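Local coordinates for ceramide very long chain fatty acid hydroxylase SCS7 (PDB 4ZR1), which hydroxylates the very long chain fatty acids of ceramides, probably at C-2, using oxygen, electrons from cytochrome b5 and a probable dimetal centre, at residues L60-I64 with H170-H174; E97-A103 with K184-P190. All blocks are in the same frame, centred on the assembly; numbering follows the deposited sequence.

After helix 44-51 the chain forms helix 60-65, which supplies 60-64, the first half of contact 1. It then runs through helix 71-78 into the loop holding 97-103, the first half of contact 2, before helices 106-125 and 128-154 take it through the membrane. Helix 164-179 then brings 170-174 against 60-64 and closes contact 1 over a loop of 105 residues; the following 184-190 closes contact 2 just before helix 191-208. The two closures therefore cross. Together they tie the N-terminal part, probably cytoplasmic, to the histidine-bearing hydroxylase core, with centres 13 Å apart and one octyl glucoside molecule touching both.

Contact 1 of 2, residues L60-I64 with H170-H174. With ZN (zinc ion), chain D; BOG (octyl beta-D-glucopyranoside), chain E.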
loop_
_atom_site.group_PDB
_atom_site.type_symbol
_atom_site.label_atom_id
_atom_site.label_comp_id
_atom_site.label_asym_id
_atom_site.label_seq_id
_atom_site.Cartn_x
_atom_site.Cartn_y
_atom_site.Cartn_z
ATOM N N LEU A 60 4.986 17.660 -2.994
ATOM C CA LEU A 60 3.577 17.299 -2.846
ATOM C C LEU A 60 3.022 17.474 -1.437
ATOM O O LEU A 60 1.853 17.809 -1.254
ATOM C CB LEU A 60 3.371 15.846 -3.294
ATOM C CG LEU A 60 3.639 15.545 -4.773
ATOM C CD1 LEU A 60 3.598 14.054 -5.043
ATOM C CD2 LEU A 60 2.632 16.265 -5.650
ATOM N N LEU A 61 3.861 17.252 -0.438
ATOM C CA LEU A 61 3.392 17.214 0.941
ATOM C C LEU A 61 2.919 18.576 1.487
ATOM O O LEU A 61 1.838 18.665 2.067
ATOM C CB LEU A 61 4.495 16.642 1.822
ATOM C CG LEU A 61 4.081 15.952 3.107
ATOM C CD1 LEU A 61 3.048 14.887 2.817
ATOM C CD2 LEU A 61 5.319 15.339 3.705
ATOM N N MET A 62 3.709 19.633 1.313
ATOM C CA MET A 62 3.290 20.947 1.806
ATOM C C MET A 62 2.080 21.413 1.021
ATOM O O MET A 62 1.183 22.084 1.534
ATOM C CB MET A 62 4.424 21.980 1.708
ATOM C CG MET A 62 5.339 21.999 2.940
ATOM S SD MET A 62 4.490 22.507 4.456
ATOM C CE MET A 62 5.782 22.294 5.680
ATOM N N GLN A 63 2.071 21.022 -0.237
ATOM C CA GLN A 63 1.011 21.340 -1.165
ATOM C C GLN A 63 -0.326 20.764 -0.650
ATOM O O GLN A 63 -1.394 21.313 -0.903
ATOM C CB GLN A 63 1.398 20.770 -2.525
ATOM C CG GLN A 63 0.963 21.520 -3.717
ATOM C CD GLN A 63 1.374 20.821 -4.990
ATOM O OE1 GLN A 63 0.592 20.721 -5.929
ATOM N NE2 GLN A 63 2.609 20.344 -5.036
ATOM N N ILE A 64 -0.243 19.655 0.088
ATOM C CA ILE A 64 -1.401 19.015 0.715
ATOM C C ILE A 64 -1.736 19.638 2.065
ATOM O O ILE A 64 -2.906 19.893 2.365
ATOM C CB ILE A 64 -1.164 17.504 0.941
ATOM C CG1 ILE A 64 -0.962 16.776 -0.378
ATOM C CG2 ILE A 64 -2.331 16.872 1.690
ATOM C CD1 ILE A 64 -0.653 15.308 -0.189
ATOM N N HIS A 170 -3.000 10.051 5.414
ATOM C CA HIS A 170 -3.517 9.099 4.444
ATOM C C HIS A 170 -2.537 8.939 3.282
ATOM O O HIS A 170 -2.140 7.829 2.928
ATOM C CB HIS A 170 -4.878 9.566 3.938
ATOM C CG HIS A 170 -5.484 8.665 2.913
ATOM N ND1 HIS A 170 -5.143 8.719 1.579
ATOM C CD2 HIS A 170 -6.413 7.686 3.026
ATOM C CE1 HIS A 170 -5.831 7.809 0.915
ATOM N NE2 HIS A 170 -6.609 7.168 1.769
ATOM N N PHE A 171 -2.154 10.069 2.701
ATOM C CA PHE A 171 -1.177 10.123 1.619
ATOM C C PHE A 171 0.094 9.343 1.954
ATOM O O PHE A 171 0.548 8.527 1.159
ATOM C CB PHE A 171 -0.842 11.584 1.313
ATOM C CG PHE A 171 0.153 11.773 0.214
ATOM C CD1 PHE A 171 -0.239 11.691 -1.109
ATOM C CD2 PHE A 171 1.478 12.077 0.502
ATOM C CE1 PHE A 171 0.681 11.882 -2.129
ATOM C CE2 PHE A 171 2.404 12.268 -0.512
ATOM C CZ PHE A 171 2.005 12.177 -1.831
ATOM N N LEU A 172 0.651 9.587 3.135
ATOM C CA LEU A 172 1.864 8.892 3.564
ATOM C C LEU A 172 1.673 7.383 3.785
ATOM O O LEU A 172 2.615 6.607 3.619
ATOM C CB LEU A 172 2.404 9.527 4.851
ATOM C CG LEU A 172 3.082 10.891 4.739
ATOM C CD1 LEU A 172 3.446 11.397 6.119
ATOM C CD2 LEU A 172 4.328 10.842 3.842
ATOM N N LEU A 173 0.468 6.962 4.166
ATOM C CA LEU A 173 0.234 5.546 4.469
ATOM C C LEU A 173 -0.083 4.718 3.238
ATOM O O LEU A 173 0.244 3.541 3.194
ATOM C CB LEU A 173 -0.897 5.388 5.485
ATOM C CG LEU A 173 -0.565 5.879 6.897
ATOM C CD1 LEU A 173 -1.676 5.528 7.872
ATOM C CD2 LEU A 173 0.768 5.320 7.359
ATOM N N HIS A 174 -0.719 5.322 2.240
ATOM C CA HIS A 174 -1.181 4.558 1.090
ATOM C C HIS A 174 -1.625 5.420 -0.106
ATOM O O HIS A 174 -1.508 4.999 -1.257
ATOM C CB HIS A 174 -2.331 3.650 1.514
ATOM C CG HIS A 174 -2.612 2.548 0.548
ATOM N ND1 HIS A 174 -1.674 1.588 0.225
ATOM C CD2 HIS A 174 -3.718 2.256 -0.175
ATOM C CE1 HIS A 174 -2.198 0.748 -0.648
ATOM N NE2 HIS A 174 -3.438 1.128 -0.905
HETATM ZN ZN ZN D . -5.093 0.255 -1.990
HETATM C C1 BOG E . 4.301 4.652 1.873
HETATM O O1 BOG E . 5.470 5.421 1.691
HETATM C C2 BOG E . 4.027 3.884 0.603
HETATM O O2 BOG E . 3.671 4.820 -0.387
HETATM C C3 BOG E . 2.847 2.957 0.791
HETATM O O3 BOG E . 2.685 2.063 -0.287
HETATM C C4 BOG E . 2.945 2.188 2.073
HETATM O O4 BOG E . 1.705 1.554 2.274
HETATM C C5 BOG E . 3.212 3.140 3.207
HETATM O O5 BOG E . 4.448 3.780 2.972
HETATM C C6 BOG E . 3.202 2.325 4.492
HETATM O O6 BOG E . 4.031 2.877 5.491
HETATM C "C1'" BOG E . 5.373 6.762 2.124
HETATM C "C2'" BOG E . 6.665 7.511 1.870
HETATM C "C3'" BOG E . 6.764 8.649 2.867
HETATM C "C4'" BOG E . 8.031 8.564 3.698
HETATM C "C5'" BOG E . 7.769 9.056 5.111
HETATM C "C6'" BOG E . 9.077 9.374 5.795
HETATM C "C7'" BOG E . 8.836 9.692 7.253
HETATM C "C8'" BOG E . 8.312 11.104 7.378
#
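A single aromatic ring bridges two helices whose local axes stay 11.7 Å apart: Phe171 reaches across and is met by three aliphatic side chains. Ile64 CD1 lies over one face in a CH-pi contact, 3.8 Å from the ring centroid and 18° off its normal. Leu60 CD1 packs 4.0 Å from Phe171 CZ, and Leu61 CD1 4.0 Å from Phe171 CD2; a looser touch joins Leu61 CD1 to Leu172 CD2 at 4.4 Å. The segments run roughly antiparallel, at 146°, and their contact is wholly apolar.

Helix 164-179 carries histidine ligands of the dimetal centre of this sterol desaturase family member. Phe171 opens a wider pi-type turn, 171-174, that ends at His174; His174 NE2 binds zinc at 2.2 Å, the site being completed by His150, His155, His178 and His254. Beside it, octyl glucoside O4 donates a 2.6 Å hydrogen bond to Leu173 O. Tyr74 and Ile78 of helix 71-78 also touch Phe171.

Contact 2 of 2, residues E97-A103 with K184-P190; sequences EPLTKTA and KYRLVMP. With BOG (octyl beta-D-glucopyranoside), chain E.
Residues 97-100 form a 3-10 turn, with Thr100 N to Glu97 O at 3.0 Å, and 101-103 continue extended. The 184-190 segment is irregular: Tyr185, Arg186 and Leu187 have phi/psi of -109/6°, -127/37° and -106/-64°, and 188-190 are extended. The register sets Lys101 CA 4.8 Å from Tyr185 CA. One backbone hydrogen bond joins the segments, Thr102 N to Tyr185 O at 2.9 Å. Two CA-H...O contacts flank it: Lys101 CA lies 3.5 Å from Tyr185 O, and Tyr185 CA 3.6 Å from Thr102 O.

Arg186 (chi1 m, chi2 p, chi3 t, chi4 -97°) starts away from 97-103 but folds back onto the turn: NE donates to Thr100 O at 2.6 Å and NH2 to Thr100 OG1 at 2.7 Å. Its NH2 also makes a salt bridge to Glu97 OE2 at 2.8 Å, with Lys101 NZ a long 3.7 Å from that same OE2. Glu97, Lys101 and Arg186 thus form a salt-bridge network, Arg186 joining a carboxylate to the turn's end. Thr100 OG1 (chi1 p) donates to Glu97 O at 2.9 Å. Ala103 CB packs apolarly 3.9 Å from Tyr185 CE1; Thr102 CG2 is in van der Waals contact with Pro190 CB (3.5 Å). Octyl glucoside O2 and O3 donate to Arg186 O (2.9 Å) and Leu187 O (2.8 Å).

This loop-to-loop junction leads into helix 106-125 and, through N-cap Pro190, helix 191-208, while Leu187 touches zinc ligands His232 and His236 on helix 211-236.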
loop_
_atom_site.group_PDB
_atom_site.type_symbol
_atom_site.label_atom_id
_atom_site.label_comp_id
_atom_site.label_asym_id
_atom_site.label_seq_id
_atom_site.Cartn_x
_atom_site.Cartn_y
_atom_site.Cartn_z
ATOM N N GLU A 97 14.251 14.557 1.918
ATOM C CA GLU A 97 13.800 13.732 0.808
ATOM C C GLU A 97 14.322 12.279 0.809
ATOM O O GLU A 97 13.603 11.383 0.363
ATOM C CB GLU A 97 14.157 14.403 -0.522
ATOM C CG GLU A 97 13.430 13.791 -1.728
ATOM C CD GLU A 97 11.937 14.132 -1.774
ATOM O OE1 GLU A 97 11.492 15.037 -1.043
ATOM O OE2 GLU A 97 11.206 13.506 -2.562
ATOM N N PRO A 98 15.557 12.035 1.288
ATOM C CA PRO A 98 15.993 10.631 1.304
ATOM C C PRO A 98 15.096 9.662 2.084
ATOM O O PRO A 98 14.948 8.516 1.652
ATOM C CB PRO A 98 17.379 10.718 1.945
ATOM C CG PRO A 98 17.903 12.008 1.428
ATOM C CD PRO A 98 16.710 12.947 1.428
ATOM N N LEU A 99 14.502 10.112 3.185
ATOM C CA LEU A 99 13.579 9.294 3.973
ATOM C C LEU A 99 12.338 8.818 3.214
ATOM O O LEU A 99 11.640 7.912 3.661
ATOM C CB LEU A 99 13.125 10.076 5.200
ATOM C CG LEU A 99 14.219 10.276 6.229
ATOM C CD1 LEU A 99 13.744 11.202 7.326
ATOM C CD2 LEU A 99 14.579 8.900 6.769
ATOM N N THR A 100 12.044 9.440 2.083
ATOM C CA THR A 100 10.797 9.151 1.384
ATOM C C THR A 100 11.045 8.147 0.278
ATOM O O THR A 100 10.134 7.800 -0.461
ATOM C CB THR A 100 10.153 10.444 0.784
ATOM O OG1 THR A 100 10.879 10.863 -0.380
ATOM C CG2 THR A 100 10.140 11.590 1.824
ATOM N N LYS A 101 12.287 7.690 0.159
ATOM C CA LYS A 101 12.656 6.773 -0.914
ATOM C C LYS A 101 13.162 5.460 -0.342
ATOM O O LYS A 101 14.160 5.433 0.363
ATOM C CB LYS A 101 13.715 7.397 -1.817
ATOM C CG LYS A 101 13.228 8.555 -2.680
ATOM C CD LYS A 101 14.253 8.837 -3.766
ATOM C CE LYS A 101 13.809 9.928 -4.703
ATOM N NZ LYS A 101 13.759 11.252 -4.028
ATOM N N THR A 102 12.455 4.369 -0.612
ATOM C CA THR A 102 12.848 3.085 -0.050
ATOM C C THR A 102 12.759 2.016 -1.126
ATOM O O THR A 102 11.691 1.780 -1.697
ATOM C CB THR A 102 11.970 2.676 1.143
ATOM O OG1 THR A 102 10.688 2.285 0.658
ATOM C CG2 THR A 102 11.786 3.845 2.122
ATOM N N ALA A 103 13.888 1.380 -1.406
ATOM C CA ALA A 103 13.958 0.362 -2.435
ATOM C C ALA A 103 13.361 -0.944 -1.933
ATOM O O ALA A 103 13.288 -1.169 -0.729
ATOM C CB ALA A 103 15.387 0.157 -2.870
ATOM N N LYS A 184 8.928 3.344 -8.095
ATOM C CA LYS A 184 9.586 2.176 -7.509
ATOM C C LYS A 184 10.180 2.433 -6.116
ATOM O O LYS A 184 10.528 1.492 -5.405
ATOM C CB LYS A 184 10.666 1.645 -8.457
ATOM C CG LYS A 184 11.810 2.606 -8.729
ATOM C CD LYS A 184 12.771 2.048 -9.782
ATOM C CE LYS A 184 13.875 3.049 -10.122
ATOM N NZ LYS A 184 14.817 2.547 -11.161
ATOM N N TYR A 185 10.262 3.690 -5.697
ATOM C CA TYR A 185 10.797 3.957 -4.367
ATOM C C TYR A 185 9.745 4.418 -3.372
ATOM O O TYR A 185 10.079 4.766 -2.248
ATOM C CB TYR A 185 11.915 4.987 -4.432
ATOM C CG TYR A 185 13.160 4.492 -5.139
ATOM C CD1 TYR A 185 14.103 3.718 -4.478
ATOM C CD2 TYR A 185 13.401 4.826 -6.457
ATOM C CE1 TYR A 185 15.241 3.283 -5.122
ATOM C CE2 TYR A 185 14.532 4.395 -7.104
ATOM C CZ TYR A 185 15.450 3.628 -6.439
ATOM O OH TYR A 185 16.576 3.207 -7.111
ATOM N N ARG A 186 8.477 4.398 -3.769
ATOM C CA ARG A 186 7.400 4.754 -2.856
ATOM C C ARG A 186 6.330 3.680 -2.805
ATOM O O ARG A 186 5.143 3.982 -2.702
ATOM C CB ARG A 186 6.759 6.086 -3.261
ATOM C CG ARG A 186 7.411 7.306 -2.639
ATOM C CD ARG A 186 8.762 7.577 -3.257
ATOM N NE ARG A 186 9.320 8.824 -2.753
ATOM C CZ ARG A 186 9.229 9.994 -3.379
ATOM N NH1 ARG A 186 8.611 10.088 -4.558
ATOM N NH2 ARG A 186 9.762 11.073 -2.825
ATOM N N LEU A 187 6.750 2.424 -2.886
ATOM C CA LEU A 187 5.817 1.315 -2.823
ATOM C C LEU A 187 5.936 0.617 -1.471
ATOM O O LEU A 187 4.986 0.611 -0.688
ATOM C CB LEU A 187 6.059 0.344 -3.986
ATOM C CG LEU A 187 5.060 -0.786 -4.235
ATOM C CD1 LEU A 187 5.154 -1.305 -5.667
ATOM C CD2 LEU A 187 5.306 -1.927 -3.265
ATOM N N VAL A 188 7.091 0.022 -1.190
ATOM C CA VAL A 188 7.228 -0.676 0.077
ATOM C C VAL A 188 7.276 0.330 1.208
ATOM O O VAL A 188 7.474 1.523 0.990
ATOM C CB VAL A 188 8.466 -1.577 0.134
ATOM C CG1 VAL A 188 8.499 -2.514 -1.088
ATOM C CG2 VAL A 188 9.725 -0.751 0.244
ATOM N N MET A 189 7.065 -0.159 2.418
ATOM C CA MET A 189 6.958 0.702 3.576
ATOM C C MET A 189 8.333 1.086 4.054
ATOM O O MET A 189 9.220 0.249 4.153
ATOM C CB MET A 189 6.204 0.008 4.704
ATOM C CG MET A 189 4.847 -0.517 4.305
ATOM S SD MET A 189 4.008 -1.163 5.754
ATOM C CE MET A 189 4.443 0.117 6.914
ATOM N N PRO A 190 8.524 2.367 4.347
ATOM C CA PRO A 190 9.779 2.775 4.974
ATOM C C PRO A 190 9.836 2.251 6.400
ATOM O O PRO A 190 8.805 2.274 7.073
ATOM C CB PRO A 190 9.707 4.305 4.931
ATOM C CG PRO A 190 8.296 4.614 4.801
ATOM C CD PRO A 190 7.681 3.518 3.998
HETATM C C1 BOG E . 4.301 4.652 1.873
HETATM O O1 BOG E . 5.470 5.421 1.691
HETATM C C2 BOG E . 4.027 3.884 0.603
HETATM O O2 BOG E . 3.671 4.820 -0.387
HETATM C C3 BOG E . 2.847 2.957 0.791
HETATM O O3 BOG E . 2.685 2.063 -0.287
HETATM C C4 BOG E . 2.945 2.188 2.073
HETATM O O4 BOG E . 1.705 1.554 2.274
HETATM C C5 BOG E . 3.212 3.140 3.207
HETATM O O5 BOG E . 4.448 3.780 2.972
HETATM C C6 BOG E . 3.202 2.325 4.492
HETATM O O6 BOG E . 4.031 2.877 5.491
HETATM C "C1'" BOG E . 5.373 6.762 2.124
HETATM C "C2'" BOG E . 6.665 7.511 1.870
HETATM C "C3'" BOG E . 6.764 8.649 2.867
HETATM C "C4'" BOG E . 8.031 8.564 3.698
HETATM C "C5'" BOG E . 7.769 9.056 5.111
HETATM C "C6'" BOG E . 9.077 9.374 5.795
HETATM C "C7'" BOG E . 8.836 9.692 7.253
HETATM C "C8'" BOG E . 8.312 11.104 7.378
#